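Local coordinates for protein urocanate hydratase (Paenibacillus sp. Soil724D2, PDB 7NED) that probably adds water to thiourocanate in bacterial ergothioneine breakdown, as an NAD+-dependent lyase of the urocanase family that also binds urocanate, at residues I348-V354 with A398-G404; F369-F374 with D407-L411. One frame throughout, in Å; residues are numbered along the deposited sequence.

Contact 1. Residues I348-V354 with A398-G404. With URO ((2E)-3-(1H-imidazol-4-yl)acrylic acid), chain B.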
ATOM      1  N   ILE A 348      -5.734 -18.759  11.871  1.00 16.08           N
ATOM      2  CA  ILE A 348      -7.156 -19.092  11.944  1.00 14.98           C
ATOM      3  C   ILE A 348      -7.945 -17.796  11.821  1.00 16.20           C
ATOM      4  O   ILE A 348      -7.696 -16.824  12.552  1.00 16.44           O
ATOM      5  CB  ILE A 348      -7.470 -19.832  13.251  1.00 16.41           C
ATOM      6  CG1 ILE A 348      -6.591 -21.084  13.367  1.00 17.53           C
ATOM      7  CG2 ILE A 348      -8.977 -20.216  13.299  1.00 15.91           C
ATOM      8  CD1 ILE A 348      -6.416 -21.627  14.791  1.00 18.71           C
ATOM      9  N   GLY A 349      -8.872 -17.743  10.873  1.00 15.98           N
ATOM     10  CA  GLY A 349      -9.517 -16.480  10.616  1.00 16.87           C
ATOM     11  C   GLY A 349     -10.836 -16.599   9.900  1.00 17.13           C
ATOM     12  O   GLY A 349     -11.294 -17.699   9.600  1.00 16.86           O
ATOM     13  N   PRO A 350     -11.463 -15.447   9.596  1.00 16.57           N
ATOM     14  CA  PRO A 350     -12.884 -15.409   9.175  1.00 14.85           C
ATOM     15  C   PRO A 350     -13.136 -15.821   7.731  1.00 18.32           C
ATOM     16  O   PRO A 350     -13.679 -15.071   6.917  1.00 16.10           O
ATOM     17  CB  PRO A 350     -13.270 -13.950   9.454  1.00 15.20           C
ATOM     18  CG  PRO A 350     -11.950 -13.185   9.424  1.00 16.13           C
ATOM     19  CD  PRO A 350     -11.000 -14.131  10.077  1.00 15.41           C
ATOM     20  N   PHE A 351     -12.837 -17.084   7.440  1.00 15.47           N
ATOM     21  CA  PHE A 351     -13.025 -17.629   6.103  1.00 15.89           C
ATOM     22  C   PHE A 351     -14.517 -17.820   5.835  1.00 15.43           C
ATOM     23  O   PHE A 351     -15.287 -18.100   6.749  1.00 16.75           O
ATOM     24  CB  PHE A 351     -12.180 -18.910   6.012  1.00 13.97           C
ATOM     25  CG  PHE A 351     -12.150 -19.545   4.666  1.00 18.30           C
ATOM     26  CD1 PHE A 351     -11.446 -18.859   3.647  1.00 14.70           C
ATOM     27  CD2 PHE A 351     -12.294 -20.907   4.527  1.00 16.99           C
ATOM     28  CE1 PHE A 351     -11.258 -19.404   2.395  1.00 17.79           C
ATOM     29  CE2 PHE A 351     -12.049 -21.503   3.286  1.00 16.45           C
ATOM     30  CZ  PHE A 351     -11.514 -20.748   2.208  1.00 18.05           C
ATOM     31  N   ARG A 352     -14.945 -17.578   4.606  1.00 15.57           N
ATOM     32  CA  ARG A 352     -16.376 -17.599   4.305  1.00 16.80           C
ATOM     33  C   ARG A 352     -16.562 -18.067   2.871  1.00 14.03           C
ATOM     34  O   ARG A 352     -15.639 -18.017   2.060  1.00 16.30           O
ATOM     35  CB  ARG A 352     -16.993 -16.209   4.517  1.00 16.30           C
ATOM     36  CG  ARG A 352     -16.279 -15.144   3.626  1.00 16.95           C
ATOM     37  CD  ARG A 352     -16.651 -13.705   3.967  1.00 17.84           C
ATOM     38  NE  ARG A 352     -16.365 -13.320   5.360  1.00 18.01           N
ATOM     39  CZ  ARG A 352     -16.600 -12.103   5.847  1.00 18.17           C
ATOM     40  NH1 ARG A 352     -17.080 -11.144   5.052  1.00 17.71           N
ATOM     41  NH2 ARG A 352     -16.388 -11.840   7.133  1.00 16.69           N
ATOM     42  N   TRP A 353     -17.772 -18.505   2.546  1.00 14.62           N
ATOM     43  CA  TRP A 353     -18.037 -18.944   1.188  1.00 14.61           C
ATOM     44  C   TRP A 353     -19.486 -18.654   0.849  1.00 15.42           C
ATOM     45  O   TRP A 353     -20.324 -18.510   1.729  1.00 15.04           O
ATOM     46  CB  TRP A 353     -17.704 -20.430   1.003  1.00 14.96           C
ATOM     47  CG  TRP A 353     -18.202 -21.317   2.094  1.00 17.42           C
ATOM     48  CD1 TRP A 353     -19.331 -22.086   2.064  1.00 13.62           C
ATOM     49  CD2 TRP A 353     -17.566 -21.583   3.352  1.00 16.91           C
ATOM     50  NE1 TRP A 353     -19.427 -22.811   3.215  1.00 15.35           N
ATOM     51  CE2 TRP A 353     -18.376 -22.506   4.034  1.00 15.15           C
ATOM     52  CE3 TRP A 353     -16.391 -21.115   3.972  1.00 16.20           C
ATOM     53  CZ2 TRP A 353     -18.075 -22.974   5.309  1.00 14.97           C
ATOM     54  CZ3 TRP A 353     -16.080 -21.587   5.253  1.00 13.59           C
ATOM     55  CH2 TRP A 353     -16.916 -22.510   5.904  1.00 16.77           C
ATOM     56  N   VAL A 354     -19.760 -18.509  -0.439  1.00 14.63           N
ATOM     57  CA  VAL A 354     -21.073 -18.091  -0.915  1.00 16.68           C
ATOM     58  C   VAL A 354     -21.547 -19.050  -1.991  1.00 19.02           C
ATOM     59  O   VAL A 354     -20.802 -19.340  -2.931  1.00 16.27           O
ATOM     60  CB  VAL A 354     -21.028 -16.657  -1.459  1.00 16.99           C
ATOM     61  CG1 VAL A 354     -22.388 -16.242  -2.081  1.00 18.53           C
ATOM     62  CG2 VAL A 354     -20.642 -15.697  -0.322  1.00 15.28           C
ATOM     63  N   ALA A 398     -24.833 -18.239   2.390  1.00 16.55           N
ATOM     64  CA  ALA A 398     -23.401 -18.128   2.660  1.00 14.90           C
ATOM     65  C   ALA A 398     -23.117 -18.720   4.036  1.00 18.26           C
ATOM     66  O   ALA A 398     -24.026 -18.896   4.854  1.00 16.34           O
ATOM     67  CB  ALA A 398     -22.937 -16.665   2.596  1.00 14.57           C
ATOM     68  N   ARG A 399     -21.831 -18.950   4.312  1.00 16.37           N
ATOM     69  CA  ARG A 399     -21.424 -19.506   5.590  1.00 14.61           C
ATOM     70  C   ARG A 399     -20.120 -18.865   6.030  1.00 17.02           C
ATOM     71  O   ARG A 399     -19.229 -18.640   5.200  1.00 16.01           O
ATOM     72  CB  ARG A 399     -21.264 -21.038   5.505  1.00 14.52           C
ATOM     73  CG  ARG A 399     -20.808 -21.722   6.810  1.00 15.87           C
ATOM     74  CD  ARG A 399     -21.869 -21.628   7.946  1.00 15.17           C
ATOM     75  NE  ARG A 399     -23.060 -22.430   7.683  1.00 14.60           N
ATOM     76  CZ  ARG A 399     -24.314 -21.984   7.721  1.00 17.05           C
ATOM     77  NH1 ARG A 399     -24.600 -20.705   7.997  1.00 18.11           N
ATOM     78  NH2 ARG A 399     -25.286 -22.822   7.413  1.00 17.67           N
ATOM     79  N   ILE A 400     -20.044 -18.538   7.334  1.00 17.41           N
ATOM     80  CA  ILE A 400     -18.803 -18.131   7.991  1.00 16.62           C
ATOM     81  C   ILE A 400     -18.230 -19.344   8.705  1.00 19.37           C
ATOM     82  O   ILE A 400     -18.972 -20.135   9.324  1.00 17.23           O
ATOM     83  CB  ILE A 400     -19.028 -16.966   8.973  1.00 17.61           C
ATOM     84  CG1 ILE A 400     -17.688 -16.474   9.554  1.00 15.23           C
ATOM     85  CG2 ILE A 400     -19.951 -17.374  10.071  1.00 15.68           C
ATOM     86  CD1 ILE A 400     -16.799 -15.723   8.437  1.00 14.92           C
ATOM     87  N   GLY A 401     -16.906 -19.520   8.619  1.00 15.75           N
ATOM     88  CA  GLY A 401     -16.335 -20.652   9.330  1.00 16.96           C
ATOM     89  C   GLY A 401     -14.849 -20.446   9.515  1.00 19.66           C
ATOM     90  O   GLY A 401     -14.096 -20.453   8.539  1.00 18.41           O
ATOM     91  N   TRP A 402     -14.420 -20.201  10.748  1.00 18.80           N
ATOM     92  CA  TRP A 402     -13.026 -19.850  10.995  1.00 16.75           C
ATOM     93  C   TRP A 402     -12.166 -21.090  10.857  1.00 15.92           C
ATOM     94  O   TRP A 402     -12.365 -22.086  11.566  1.00 20.35           O
ATOM     95  CB  TRP A 402     -12.856 -19.233  12.383  1.00 16.46           C
ATOM     96  CG  TRP A 402     -13.306 -17.824  12.442  1.00 18.10           C
ATOM     97  CD1 TRP A 402     -14.481 -17.319  11.969  1.00 15.64           C
ATOM     98  CD2 TRP A 402     -12.593 -16.723  13.023  1.00 16.66           C
ATOM     99  NE1 TRP A 402     -14.543 -15.965  12.216  1.00 16.52           N
ATOM    100  CE2 TRP A 402     -13.388 -15.574  12.850  1.00 14.96           C
ATOM    101  CE3 TRP A 402     -11.353 -16.600  13.665  1.00 17.62           C
ATOM    102  CZ2 TRP A 402     -12.979 -14.285  13.290  1.00 16.26           C
ATOM    103  CZ3 TRP A 402     -10.936 -15.323  14.085  1.00 16.81           C
ATOM    104  CH2 TRP A 402     -11.755 -14.187  13.902  1.00 18.31           C
ATOM    105  N   PHE A 403     -11.196 -21.012   9.951  1.00 18.24           N
ATOM    106  CA  PHE A 403     -10.294 -22.093   9.651  1.00 16.10           C
ATOM    107  C   PHE A 403      -8.881 -21.523   9.602  1.00 17.45           C
ATOM    108  O   PHE A 403      -8.681 -20.349   9.260  1.00 16.51           O
ATOM    109  CB  PHE A 403     -10.641 -22.745   8.295  1.00 14.90           C
ATOM    110  CG  PHE A 403     -11.759 -23.759   8.369  1.00 16.53           C
ATOM    111  CD1 PHE A 403     -11.550 -24.983   8.968  1.00 19.25           C
ATOM    112  CD2 PHE A 403     -12.990 -23.514   7.776  1.00 19.38           C
ATOM    113  CE1 PHE A 403     -12.548 -25.961   9.016  1.00 19.77           C
ATOM    114  CE2 PHE A 403     -13.996 -24.497   7.822  1.00 18.58           C
ATOM    115  CZ  PHE A 403     -13.755 -25.717   8.434  1.00 21.08           C
ATOM    116  N   GLY A 404      -7.889 -22.367   9.892  1.00 16.99           N
ATOM    117  CA  GLY A 404      -6.505 -21.958   9.815  1.00 15.46           C
ATOM    118  C   GLY A 404      -5.744 -22.541   8.633  1.00 18.01           C
ATOM    119  O   GLY A 404      -6.314 -22.980   7.621  1.00 15.49           O
TER
HETATM  120  OAA URO B 701     -17.264  -9.449   7.749  0.69 21.59           O
HETATM  121  CAI URO B 701     -17.293  -8.415   6.957  0.69 14.42           C
HETATM  122  OAB URO B 701     -17.746  -8.446   5.882  0.69 14.11           O
HETATM  123  CAC URO B 701     -16.698  -7.145   7.405  0.69 25.17           C
HETATM  124  CAD URO B 701     -16.153  -7.065   8.590  0.69 26.90           C
HETATM  125  CAJ URO B 701     -15.638  -5.773   8.852  0.69 25.48           C
HETATM  126  CAF URO B 701     -15.276  -5.241  10.054  0.69 28.08           C
HETATM  127  NAH URO B 701     -14.999  -3.905   9.933  0.69 29.29           N
HETATM  128  CAE URO B 701     -15.186  -3.639   8.660  0.69 24.87           C
HETATM  129  NAG URO B 701     -15.574  -4.731   7.965  0.69 26.80           N
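W353 and R399 form an antiparallel hydrogen-bonded pair, with W353 N to R399 O and R399 N to W353 O both 3.0 Å. From CB, W353 turns its CG between its own N and carbonyl carbon (chi1 45°), which swings the indole back across the neighbouring strand. NE1 lies 3.4 Å from R399 CB, CZ2 equally close to R399 CG, R399 O sits over one face, and CH2 at the far end reaches G401 CA and F403 CE2. Further along, G401 N bonds F351 O at 2.9 Å. P350, centre of an inverse gamma turn, lays its CA over the W402 five-membered ring, 3.6 Å from the centroid, while G349 CA covers the six-membered ring. An alanine in place of W402 would probably leave the P350 turn without the flat surface it rests on and freer to shift. R352 and I400 share the other face of the sheet from W353. The R352 guanidinium meets the urocanate carboxylate through two bonds, NH1 to OAB at 2.9 Å and NH2 to OAA at 2.6 Å. This is a bidentate arginine-carboxylate hydrogen-bond pair, here anchoring urocanate from the strand next to the outermost one, 398-400, of the mixed sheet.

Contact 2. Residues F369-F374 with D407-L411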
ATOM      1  N   PHE A 369     -20.286 -31.696   4.839  1.00 20.82           N
ATOM      2  CA  PHE A 369     -18.935 -32.067   4.557  1.00 19.44           C
ATOM      3  C   PHE A 369     -18.010 -31.680   5.694  1.00 20.86           C
ATOM      4  O   PHE A 369     -17.208 -32.449   6.084  1.00 19.76           O
ATOM      5  CB  PHE A 369     -18.428 -31.445   3.297  1.00 19.17           C
ATOM      6  CG  PHE A 369     -16.969 -31.618   3.130  1.00 24.07           C
ATOM      7  CD1 PHE A 369     -16.457 -32.797   2.679  1.00 22.50           C
ATOM      8  CD2 PHE A 369     -16.103 -30.621   3.476  1.00 23.55           C
ATOM      9  CE1 PHE A 369     -15.105 -32.987   2.572  1.00 25.20           C
ATOM     10  CE2 PHE A 369     -14.743 -30.805   3.359  1.00 22.18           C
ATOM     11  CZ  PHE A 369     -14.255 -31.981   2.905  1.00 23.16           C
ATOM     12  N   ILE A 370     -18.178 -30.499   6.239  1.00 17.72           N
ATOM     13  CA  ILE A 370     -17.277 -30.061   7.298  1.00 19.59           C
ATOM     14  C   ILE A 370     -17.416 -30.940   8.541  1.00 22.00           C
ATOM     15  O   ILE A 370     -16.417 -31.338   9.158  1.00 19.96           O
ATOM     16  CB  ILE A 370     -17.529 -28.574   7.608  1.00 20.86           C
ATOM     17  CG1 ILE A 370     -17.091 -27.697   6.402  1.00 20.71           C
ATOM     18  CG2 ILE A 370     -16.779 -28.195   8.845  1.00 17.98           C
ATOM     19  CD1 ILE A 370     -17.457 -26.167   6.512  1.00 15.65           C
ATOM     20  N   LEU A 371     -18.631 -31.244   8.922  1.00 20.51           N
ATOM     21  CA  LEU A 371     -18.866 -32.087  10.080  1.00 21.64           C
ATOM     22  C   LEU A 371     -18.207 -33.487   9.956  1.00 23.90           C
ATOM     23  O   LEU A 371     -17.758 -34.026  10.919  1.00 26.95           O
ATOM     24  CB  LEU A 371     -20.349 -32.186  10.317  1.00 21.27           C
ATOM     25  CG  LEU A 371     -21.008 -30.870  10.631  1.00 24.75           C
ATOM     26  CD1 LEU A 371     -22.514 -31.031  10.732  1.00 26.73           C
ATOM     27  CD2 LEU A 371     -20.393 -30.160  11.835  1.00 22.67           C
ATOM     28  N   GLU A 372     -18.111 -34.000   8.746  1.00 19.65           N
ATOM     29  CA  GLU A 372     -17.525 -35.277   8.479  1.00 21.75           C
ATOM     30  C   GLU A 372     -16.015 -35.215   8.319  1.00 27.84           C
ATOM     31  O   GLU A 372     -15.333 -36.046   8.787  1.00 27.87           O
ATOM     32  CB  GLU A 372     -18.077 -35.915   7.209  1.00 21.55           C
ATOM     33  CG  GLU A 372     -19.579 -35.976   7.036  1.00 36.91           C
ATOM     34  CD  GLU A 372     -20.073 -36.133   5.569  1.00 44.75           C
ATOM     35  OE1 GLU A 372     -19.337 -35.879   4.602  1.00 42.83           O
ATOM     36  OE2 GLU A 372     -21.234 -36.498   5.357  1.00 43.86           O
ATOM     37  N   ALA A 373     -15.525 -34.227   7.606  1.00 23.61           N
ATOM     38  CA  ALA A 373     -14.129 -34.124   7.306  1.00 22.20           C
ATOM     39  C   ALA A 373     -13.254 -33.430   8.333  1.00 22.42           C
ATOM     40  O   ALA A 373     -12.085 -33.604   8.278  1.00 24.99           O
ATOM     41  CB  ALA A 373     -13.935 -33.520   5.930  1.00 21.63           C
ATOM     42  N   PHE A 374     -13.836 -32.647   9.244  1.00 22.67           N
ATOM     43  CA  PHE A 374     -13.097 -31.956  10.302  1.00 24.17           C
ATOM     44  C   PHE A 374     -13.592 -32.353  11.690  1.00 24.04           C
ATOM     45  O   PHE A 374     -13.556 -31.538  12.621  1.00 22.08           O
ATOM     46  CB  PHE A 374     -13.195 -30.432  10.150  1.00 25.10           C
ATOM     47  CG  PHE A 374     -12.606 -29.917   8.874  1.00 23.92           C
ATOM     48  CD1 PHE A 374     -11.292 -29.472   8.839  1.00 21.21           C
ATOM     49  CD2 PHE A 374     -13.370 -29.858   7.716  1.00 24.28           C
ATOM     50  CE1 PHE A 374     -10.749 -29.001   7.665  1.00 21.55           C
ATOM     51  CE2 PHE A 374     -12.830 -29.378   6.552  1.00 23.03           C
ATOM     52  CZ  PHE A 374     -11.516 -28.955   6.525  1.00 20.11           C
ATOM     53  N   ASP A 407      -6.258 -26.028   6.556  1.00 17.75           N
ATOM     54  CA  ASP A 407      -7.694 -26.326   6.609  1.00 19.97           C
ATOM     55  C   ASP A 407      -8.475 -25.523   5.573  1.00 20.14           C
ATOM     56  O   ASP A 407      -9.365 -26.074   4.900  1.00 19.26           O
ATOM     57  CB  ASP A 407      -8.236 -26.055   8.010  1.00 18.79           C
ATOM     58  CG  ASP A 407      -7.857 -27.130   8.998  1.00 23.02           C
ATOM     59  OD1 ASP A 407      -7.320 -28.170   8.572  1.00 24.97           O
ATOM     60  OD2 ASP A 407      -8.076 -26.930  10.204  1.00 27.17           O
ATOM     61  N   ARG A 408      -8.160 -24.228   5.404  1.00 16.27           N
ATOM     62  CA  ARG A 408      -8.842 -23.469   4.356  1.00 16.45           C
ATOM     63  C   ARG A 408      -8.666 -24.163   3.023  1.00 17.79           C
ATOM     64  O   ARG A 408      -9.620 -24.322   2.250  1.00 17.68           O
ATOM     65  CB  ARG A 408      -8.329 -22.017   4.269  1.00 16.35           C
ATOM     66  CG  ARG A 408      -8.688 -21.201   5.463  1.00 16.53           C
ATOM     67  CD  ARG A 408      -8.396 -19.726   5.293  1.00 15.29           C
ATOM     68  NE  ARG A 408      -8.168 -19.123   6.605  1.00 16.86           N
ATOM     69  CZ  ARG A 408      -7.885 -17.844   6.781  1.00 16.97           C
ATOM     70  NH1 ARG A 408      -7.817 -17.048   5.714  1.00 17.94           N
ATOM     71  NH2 ARG A 408      -7.636 -17.366   7.996  1.00 17.32           N
ATOM     72  N   THR A 409      -7.427 -24.582   2.737  1.00 19.08           N
ATOM     73  CA  THR A 409      -7.124 -25.221   1.463  1.00 18.44           C
ATOM     74  C   THR A 409      -7.890 -26.532   1.319  1.00 17.35           C
ATOM     75  O   THR A 409      -8.482 -26.809   0.273  1.00 16.85           O
ATOM     76  CB  THR A 409      -5.616 -25.463   1.388  1.00 17.73           C
ATOM     77  OG1 THR A 409      -4.940 -24.203   1.518  1.00 18.17           O
ATOM     78  CG2 THR A 409      -5.222 -26.162   0.075  1.00 17.56           C
ATOM     79  N   LYS A 410      -7.849 -27.361   2.362  1.00 17.47           N
ATOM     80  CA  LYS A 410      -8.591 -28.625   2.384  1.00 17.05           C
ATOM     81  C   LYS A 410     -10.070 -28.412   2.061  1.00 19.73           C
ATOM     82  O   LYS A 410     -10.651 -29.104   1.209  1.00 21.05           O
ATOM     83  CB  LYS A 410      -8.416 -29.272   3.762  1.00 18.79           C
ATOM     84  CG  LYS A 410      -9.282 -30.495   3.979  1.00 19.71           C
ATOM     85  CD  LYS A 410      -8.861 -31.215   5.228  1.00 24.10           C
ATOM     86  CE  LYS A 410      -9.845 -32.362   5.524  1.00 26.95           C
ATOM     87  NZ  LYS A 410      -9.533 -32.903   6.890  1.00 35.39           N
ATOM     88  N   LEU A 411     -10.711 -27.480   2.761  1.00 19.52           N
ATOM     89  CA  LEU A 411     -12.119 -27.201   2.491  1.00 17.89           C
ATOM     90  C   LEU A 411     -12.329 -26.778   1.038  1.00 18.15           C
ATOM     91  O   LEU A 411     -13.209 -27.291   0.344  1.00 17.02           O
ATOM     92  CB  LEU A 411     -12.605 -26.114   3.437  1.00 15.12           C
ATOM     93  CG  LEU A 411     -14.041 -25.691   3.185  1.00 18.59           C
ATOM     94  CD1 LEU A 411     -15.041 -26.890   3.368  1.00 17.47           C
ATOM     95  CD2 LEU A 411     -14.346 -24.605   4.180  1.00 18.53           C
TER
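K410 reaches from helix 407-420 over the F374 ring to the end of helix 360-373, where its NZ bonds A373 O at 3.0 Å. With CG anti to the backbone N (chi1 172°) and the rest of the chain extended, the lysine lays its methylenes along the rim of the ring: CG and CD both pass near CZ, CE lies over one face, and NZ stands over the ring 4.4 Å from its centroid, 18° off the normal, a cation-pi contact. A helix-end carbonyl and an aromatic face thus hold the ammonium. D407 meets a different part of F374: its OD1 lies in the ring plane, 3.6 Å from CE1, with the carboxylate turned nearly perpendicular to the ring. The negative oxygen therefore faces the ring's hydrogen-bearing edge, which probably favours this placing. Apolar contact continues at L411, whose CD1 packs 3.7 Å from I370 CG1 and 3.9 Å from F369 CD2, at the edge of the F369 ring. A373 CB, one helical turn on, covers one face of that ring. F374 N bonds I370 O, tying the first residue beyond the helix to its last turn. Further out, F403 meets the F374 ring, and I380 of helix 378-390 also touches F374. I370 and L411 both press on W353 of strand 351-355, so the two helix segments, crossing at 122° with axes 12.1 Å apart, pack beside that strand.

The centres of the two contacts lie about 11 Å apart within the urocanase C-terminal domain. Their segments alternate along the chain: strand 351-355 leads into helix 360-373, and strand 398-400 into helix 407-420, so the paired strands of contact 1 are each followed by a helix of contact 2. The helices lie against the face of the mixed sheet that carries W353, while R352 reaches urocanate from the other. R408 ties the contacts together, its NE probably hydrogen-bonded to F403 O at 3.0 Å, and W353 CZ2 packs 3.5 Å from I370 CD1. Contact 2 thus forms part of the helical layer behind the strand pair from which the substrate's carboxylate is held.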